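Local coordinates for protein leucine aminopeptidase (Parabacteroides distasonis, PDB 3TC8) that probably acts as a zinc-dependent exopeptidase of family M28, with aminopeptidase or glutaminyl-peptide cyclotransferase activity, at residues A139-I142 / G143-A146; T294-A297 / A298-V302; D104-P107 / Y108-D112. All coordinates share one frame; numbering follows the deposited sequence.

Contact 1 (A139-I142 / G143-A146); sequences ARQI and GQKA
Gly143 meets Ala139 through the one regular i to i-4 bond of this local contact: its N reaches Ala139 O at 2.9 Å, with an N-H...O angle of 160°. The side chain of the preceding Ile142 packs on Phe89 of strand 79-89 and on Ile306 and Tyr307 of helix 292-308. One residue on, the geometry is already poorer. Gln144 N makes only weak bonds, to Arg140 O and to Gln141 O, so neither the alpha-helical nor the tighter i to i-3 pattern is satisfied well. Its side chain leaves CB with CG anti to the carbonyl carbon (chi1 -65°) and then runs extended, which carries the amide outward, alongside the Arg140 chain and pointing the same way. Gln144 CG passes 3.5 Å from Arg140 O. OE1 of Gln144 stops 3.6 Å from Arg140 NH1, an oblique approach that is not a bond; the arginine is instead paired with Glu137 through NE. On its other flank Gln144 NE2 comes near Gln141 OE1 with an unsuitable angle, the two amide planes standing 84° apart. A water links them: it accepts from Gln144 NE2 at 2.8 Å and from Gln141 NE2 at 3.0 Å, while Gln141 NE2 also donates to Glu137. Lys145 is the first residue with non-helical backbone angles; its N bonds Ile142 O at 3.2 Å and, weakly, Gln141 O. Its carbonyl accepts from Tyr307 OH, and its NZ reaches Ser17 O. A change from i to i-4 toward i to i-3 bonding, then a residue of non-helical angles, is common in the last turn of a helix, here helix 125-144 of the M28 peptidase fold.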
loop_
_atom_site.group_PDB
_atom_site.type_symbol
_atom_site.label_atom_id
_atom_site.label_comp_id
_atom_site.label_asym_id
_atom_site.label_seq_id
_atom_site.Cartn_x
_atom_site.Cartn_y
_atom_site.Cartn_z
ATOM N N ALA A 139 -1.403 11.891 4.494
ATOM C CA ALA A 139 -0.737 12.960 3.812
ATOM C C ALA A 139 -1.498 14.289 3.974
ATOM O O ALA A 139 -0.891 15.359 4.097
ATOM C CB ALA A 139 -0.587 12.583 2.311
ATOM N N ARG A 140 -2.833 14.227 3.987
ATOM C CA ARG A 140 -3.622 15.403 4.230
ATOM C C ARG A 140 -3.302 16.021 5.579
ATOM O O ARG A 140 -3.130 17.232 5.745
ATOM C CB ARG A 140 -5.121 15.094 4.125
ATOM C CG ARG A 140 -5.994 16.335 4.144
ATOM C CD ARG A 140 -7.471 16.037 3.915
ATOM N NE ARG A 140 -8.084 15.368 5.064
ATOM C CZ ARG A 140 -8.807 15.958 5.987
ATOM N NH1 ARG A 140 -9.131 17.250 5.939
ATOM N NH2 ARG A 140 -9.243 15.230 6.969
ATOM N N GLN A 141 -3.153 15.170 6.594
ATOM C CA GLN A 141 -2.787 15.631 7.923
ATOM C C GLN A 141 -1.356 16.168 7.977
ATOM O O GLN A 141 -1.107 17.208 8.595
ATOM C CB GLN A 141 -2.959 14.527 8.927
ATOM C CG GLN A 141 -4.415 14.054 9.116
ATOM C CD GLN A 141 -5.368 15.129 9.493
ATOM O OE1 GLN A 141 -5.011 16.061 10.249
ATOM N NE2 GLN A 141 -6.603 15.052 8.984
ATOM N N ILE A 142 -0.425 15.518 7.303
ATOM C CA ILE A 142 0.942 15.989 7.259
ATOM C C ILE A 142 1.010 17.367 6.619
ATOM O O ILE A 142 1.730 18.249 7.084
ATOM C CB ILE A 142 1.863 14.980 6.498
ATOM C CG1 ILE A 142 1.993 13.687 7.277
ATOM C CG2 ILE A 142 3.219 15.602 6.171
ATOM C CD1 ILE A 142 2.519 12.528 6.437
ATOM N N GLY A 143 0.252 17.583 5.537
ATOM C CA GLY A 143 0.260 18.860 4.894
ATOM C C GLY A 143 -0.200 19.992 5.816
ATOM O O GLY A 143 0.215 21.121 5.671
ATOM N N GLN A 144 -1.087 19.690 6.749
ATOM C CA GLN A 144 -1.597 20.693 7.690
ATOM C C GLN A 144 -0.709 20.873 8.922
ATOM O O GLN A 144 -0.762 21.942 9.547
ATOM C CB GLN A 144 -2.994 20.290 8.184
ATOM C CG GLN A 144 -4.136 20.251 7.101
ATOM C CD GLN A 144 -5.513 19.496 7.558
ATOM O OE1 GLN A 144 -6.596 19.645 6.919
ATOM N NE2 GLN A 144 -5.453 18.736 8.640
ATOM N N LYS A 145 0.123 19.906 9.284
ATOM C CA LYS A 145 0.916 19.954 10.511
ATOM C C LYS A 145 2.181 19.127 10.309
ATOM O O LYS A 145 2.149 17.916 10.299
ATOM C CB LYS A 145 0.131 19.423 11.722
ATOM C CG LYS A 145 0.912 19.559 13.024
ATOM C CD LYS A 145 0.119 18.955 14.180
ATOM C CE LYS A 145 0.615 19.336 15.594
ATOM N NZ LYS A 145 -0.587 19.255 16.510
ATOM N N ALA A 146 3.315 19.767 10.139
ATOM C CA ALA A 146 4.565 19.071 9.834
ATOM C C ALA A 146 4.940 18.178 11.022
ATOM O O ALA A 146 4.981 18.660 12.127
ATOM C CB ALA A 146 5.700 20.094 9.571
HETATM O O HOH W 1 -7.983 17.699 9.431
#

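Contact 2 (T294-A297 / A298-V302); sequences TLKA and AGQTV
Ala297 O is gripped twice by Thr301, by the hydroxyl OG1 at 2.8 Å and by the backbone N at 3.3 Å. The hydroxyl arrives nearly in line with the carbonyl bond, whereas the amide approaches from above the carbonyl plane, so the two donors use different directions. The first torsion of Thr301 accounts for this: at -62° OG1 sits beside its own backbone N, facing back down the helix, and CG2 is anti to that nitrogen. A second side-chain bond runs along another flank. Lys296 NZ donates to Gln300 OE1 at 2.8 Å, tilted from the plane of the amide carbonyl; both chains start with CG anti to the backbone N, bend at chi2, and lie side by side pointing the same way. That pair also holds the N-terminal segment, since Lys296 NZ forms a salt bridge with Asp21 and reaches Phe22 O, while Gln300 OE1 accepts from Phe22 N and Gln300 NE2 donates to Pro20 O. Replacing Lys296 with an alanine would probably leave the Asp21 carboxylate without its mate and Gln300 OE1 without one of its donors. Underneath, the main chain is regular: Gly299 N to Leu295 O measures 2.9 Å, and Gln300 N to Lys296 O 2.8 Å. The Thr301 side chain packs on Val226, Ala230 and Leu233 of helix 213-233, whereas Ala297 touches Tyr235 and Tyr238. A hydroxyl returning to the carbonyl four residues earlier is a common way for threonine to satisfy its OG1 within an alpha helix, here helix 292-308 of the M28 fold.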
loop_
_atom_site.group_PDB
_atom_site.type_symbol
_atom_site.label_atom_id
_atom_site.label_comp_id
_atom_site.label_asym_id
_atom_site.label_seq_id
_atom_site.Cartn_x
_atom_site.Cartn_y
_atom_site.Cartn_z
ATOM N N THR A 294 -11.532 -0.090 10.734
ATOM C CA THR A 294 -10.243 -0.664 10.363
ATOM C C THR A 294 -9.299 0.421 9.857
ATOM O O THR A 294 -8.136 0.485 10.241
ATOM C CB THR A 294 -10.414 -1.744 9.283
ATOM O OG1 THR A 294 -11.390 -2.668 9.763
ATOM C CG2 THR A 294 -9.123 -2.432 8.974
ATOM N N LEU A 295 -9.790 1.265 8.936
ATOM C CA LEU A 295 -8.956 2.335 8.417
ATOM C C LEU A 295 -8.442 3.226 9.542
ATOM O O LEU A 295 -7.296 3.634 9.508
ATOM C CB LEU A 295 -9.759 3.143 7.406
ATOM C CG LEU A 295 -10.100 2.485 6.078
ATOM C CD1 LEU A 295 -11.113 3.291 5.303
ATOM C CD2 LEU A 295 -8.839 2.244 5.209
ATOM N N LYS A 296 -9.308 3.548 10.503
ATOM C CA LYS A 296 -8.906 4.378 11.635
ATOM C C LYS A 296 -7.768 3.739 12.406
ATOM O O LYS A 296 -6.796 4.411 12.790
ATOM C CB LYS A 296 -10.118 4.610 12.542
ATOM C CG LYS A 296 -9.810 5.453 13.791
ATOM C CD LYS A 296 -9.324 6.843 13.500
ATOM C CE LYS A 296 -9.371 7.703 14.727
ATOM N NZ LYS A 296 -8.788 9.057 14.530
ATOM N N ALA A 297 -7.885 2.448 12.701
ATOM C CA ALA A 297 -6.854 1.763 13.486
ATOM C C ALA A 297 -5.506 1.829 12.768
ATOM O O ALA A 297 -4.488 2.142 13.371
ATOM C CB ALA A 297 -7.262 0.320 13.740
ATOM N N ALA A 298 -5.492 1.510 11.466
ATOM C CA ALA A 298 -4.259 1.565 10.717
ATOM C C ALA A 298 -3.704 2.959 10.648
ATOM O O ALA A 298 -2.507 3.210 10.873
ATOM C CB ALA A 298 -4.462 0.955 9.338
ATOM N N GLY A 299 -4.546 3.901 10.244
ATOM C CA GLY A 299 -4.084 5.236 9.994
ATOM C C GLY A 299 -3.652 5.997 11.231
ATOM O O GLY A 299 -2.636 6.718 11.170
ATOM N N GLN A 300 -4.429 5.887 12.295
ATOM C CA GLN A 300 -4.065 6.598 13.508
ATOM C C GLN A 300 -2.774 6.040 14.090
ATOM O O GLN A 300 -1.977 6.811 14.639
ATOM C CB GLN A 300 -5.219 6.542 14.522
ATOM C CG GLN A 300 -5.022 7.557 15.661
ATOM C CD GLN A 300 -5.070 8.963 15.162
ATOM O OE1 GLN A 300 -6.001 9.329 14.449
ATOM N NE2 GLN A 300 -4.056 9.764 15.455
ATOM N N THR A 301 -2.581 4.736 14.005
ATOM C CA THR A 301 -1.327 4.135 14.480
ATOM C C THR A 301 -0.141 4.690 13.714
ATOM O O THR A 301 0.888 5.061 14.300
ATOM C CB THR A 301 -1.403 2.598 14.424
ATOM O OG1 THR A 301 -2.436 2.143 15.279
ATOM C CG2 THR A 301 -0.077 1.930 14.792
ATOM N N VAL A 302 -0.248 4.797 12.365
ATOM C CA VAL A 302 0.845 5.323 11.616
ATOM C C VAL A 302 1.121 6.775 12.012
ATOM O O VAL A 302 2.277 7.187 12.140
ATOM C CB VAL A 302 0.607 5.165 10.082
ATOM C CG1 VAL A 302 1.635 5.930 9.302
ATOM C CG2 VAL A 302 0.598 3.696 9.693
#

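Contact 3 (D104-P107 / Y108-D112)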
loop_
_atom_site.group_PDB
_atom_site.type_symbol
_atom_site.label_atom_id
_atom_site.label_comp_id
_atom_site.label_asym_id
_atom_site.label_seq_id
_atom_site.Cartn_x
_atom_site.Cartn_y
_atom_site.Cartn_z
ATOM N N ASP A 104 -2.417 0.181 -8.290
ATOM C CA ASP A 104 -3.039 -0.565 -9.366
ATOM C C ASP A 104 -4.043 -1.574 -8.850
ATOM O O ASP A 104 -3.997 -2.006 -7.682
ATOM C CB ASP A 104 -1.978 -1.274 -10.209
ATOM C CG ASP A 104 -1.172 -2.301 -9.424
ATOM O OD1 ASP A 104 -0.656 -1.957 -8.343
ATOM O OD2 ASP A 104 -1.053 -3.450 -9.932
ATOM N N SER A 105 -4.918 -1.981 -9.767
ATOM C CA SER A 105 -5.853 -3.079 -9.532
ATOM C C SER A 105 -5.490 -4.257 -10.420
ATOM O O SER A 105 -5.142 -4.114 -11.585
ATOM C CB SER A 105 -7.290 -2.625 -9.956
ATOM O OG SER A 105 -7.693 -1.451 -9.310
ATOM N N ARG A 106 -5.637 -5.454 -9.877
ATOM C CA ARG A 106 -5.350 -6.669 -10.622
ATOM C C ARG A 106 -6.297 -6.808 -11.818
ATOM O O ARG A 106 -7.505 -6.677 -11.661
ATOM C CB ARG A 106 -5.460 -7.863 -9.681
ATOM C CG ARG A 106 -5.099 -9.218 -10.304
ATOM C CD ARG A 106 -4.486 -10.132 -9.279
ATOM N NE ARG A 106 -4.167 -11.472 -9.775
ATOM C CZ ARG A 106 -3.068 -11.745 -10.455
ATOM N NH1 ARG A 106 -2.264 -10.801 -10.869
ATOM N NH2 ARG A 106 -2.803 -12.989 -10.849
ATOM N N PRO A 107 -5.778 -7.254 -12.954
ATOM C CA PRO A 107 -6.625 -7.443 -14.150
ATOM C C PRO A 107 -7.420 -8.749 -14.184
ATOM O O PRO A 107 -8.143 -8.987 -15.136
ATOM C CB PRO A 107 -5.633 -7.380 -15.289
ATOM C CG PRO A 107 -4.358 -7.894 -14.700
ATOM C CD PRO A 107 -4.347 -7.270 -13.334
ATOM N N TYR A 108 -7.227 -9.552 -13.167
ATOM C CA TYR A 108 -7.796 -10.874 -13.044
ATOM C C TYR A 108 -8.475 -11.027 -11.691
ATOM O O TYR A 108 -8.166 -10.310 -10.743
ATOM C CB TYR A 108 -6.721 -11.970 -13.150
ATOM C CG TYR A 108 -5.727 -11.797 -14.255
ATOM C CD1 TYR A 108 -6.116 -11.670 -15.578
ATOM C CD2 TYR A 108 -4.377 -11.693 -13.975
ATOM C CE1 TYR A 108 -5.183 -11.506 -16.578
ATOM C CE2 TYR A 108 -3.412 -11.497 -14.978
ATOM C CZ TYR A 108 -3.844 -11.390 -16.267
ATOM O OH TYR A 108 -2.899 -11.240 -17.254
ATOM N N SER A 109 -9.409 -11.943 -11.620
ATOM C CA SER A 109 -10.025 -12.394 -10.363
ATOM C C SER A 109 -9.773 -13.892 -10.230
ATOM O O SER A 109 -10.685 -14.701 -10.237
ATOM C CB SER A 109 -11.499 -12.048 -10.325
ATOM O OG SER A 109 -11.691 -10.662 -10.523
ATOM N N ASP A 110 -8.476 -14.242 -10.146
ATOM C CA ASP A 110 -8.049 -15.614 -10.385
ATOM C C ASP A 110 -8.270 -16.567 -9.230
ATOM O O ASP A 110 -8.080 -17.747 -9.418
ATOM C CB ASP A 110 -6.609 -15.665 -10.910
ATOM C CG ASP A 110 -5.580 -14.868 -10.088
ATOM O OD1 ASP A 110 -5.877 -13.755 -9.601
ATOM O OD2 ASP A 110 -4.414 -15.371 -10.004
ATOM N N HIS A 111 -8.763 -16.045 -8.113
ATOM C CA HIS A 111 -9.226 -16.855 -7.015
ATOM C C HIS A 111 -10.750 -16.868 -6.882
ATOM O O HIS A 111 -11.318 -17.443 -5.948
ATOM C CB HIS A 111 -8.578 -16.460 -5.708
ATOM C CG HIS A 111 -7.150 -16.862 -5.642
ATOM N ND1 HIS A 111 -6.750 -18.019 -5.026
ATOM C CD2 HIS A 111 -6.032 -16.310 -6.163
ATOM C CE1 HIS A 111 -5.445 -18.166 -5.190
ATOM N NE2 HIS A 111 -4.970 -17.117 -5.832
ATOM N N ASP A 112 -11.457 -16.272 -7.830
ATOM C CA ASP A 112 -12.906 -16.252 -7.803
ATOM C C ASP A 112 -13.426 -17.674 -7.896
ATOM O O ASP A 112 -12.925 -18.470 -8.671
ATOM C CB ASP A 112 -13.514 -15.396 -8.930
ATOM C CG ASP A 112 -14.887 -14.925 -8.596
ATOM O OD1 ASP A 112 -15.853 -15.690 -8.821
ATOM O OD2 ASP A 112 -14.983 -13.801 -8.064
#
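The backbone is extended at Arg106, bends at Pro107, with psi near 0°, and extends again at Tyr108, before a type I beta turn from Ser109 to Asp112, closed by Asp112 N to Ser109 O, that has Asp110 at its second position, facing the arginine. The salt bridge across this bend is side-on and bidentate. Arg106 NE donates to Asp110 OD1 at 2.9 Å with an N-H...O angle of 167°, and Arg106 NH2 donates to Asp110 OD2 at 3.0 Å. Both oxygens lie near the guanidinium plane, and both N-H groups point almost straight at them. The carboxylate is nevertheless turned, its plane 52° from that of the guanidinium; OD1 is met on its syn side and OD2 from above its plane. Asp110 places CG between its backbone N and carbonyl carbon (chi1 51°), which puts the carboxylate on the arginine's side. Over one guanidinium face stands the edge of the Tyr108 ring, its CD2 3.6 Å above the plane. The ring face is used by Pro107 instead: Pro107 CG makes a CH-pi contact 3.8 Å from the centroid, almost on the ring normal. The phenol oxygen extends beyond this pair to hydrogen-bond Tyr75 OH. Arg106 CG lies 3.3 Å from Tyr108 O, a buried carbonyl with no polar partner in the model. With NH1 bonded to the carbonyls of Asp160 and Gly162, the guanidinium is probably held against rotation; the Arg106 side chain comes within about 5 Å of the zinc ion. Asp160 and His281 are zinc ligands, and Arg106 also touches His281, consistent with its being a second-shell residue of the M28 zinc site.

Overall arrangement
Along the chain contact 3 comes first, then contact 1, then contact 2, all within the M28 peptidase fold. Contact 3 belongs to the loop between strand 96-102 and helix 125-144, beside the zinc; contact 1 is the far end of that same helix, whose beginning carries the zinc ligand Asp127. Their centres are about 33 Å apart, on opposite sides of the centre of the chain. Contact 2, on helix 292-308, lies about 15 Å from contact 1 and about 26 Å from contact 3, centre to centre. Contacts 1 and 2 do not touch, yet Ile306 and Tyr307 of helix 292-308 meet contact 1, and Pro20 reaches both. Contact 3 thus lies at the metal site, contact 1 closes a helix that begins there, and contact 2 lies in a neighbouring helix.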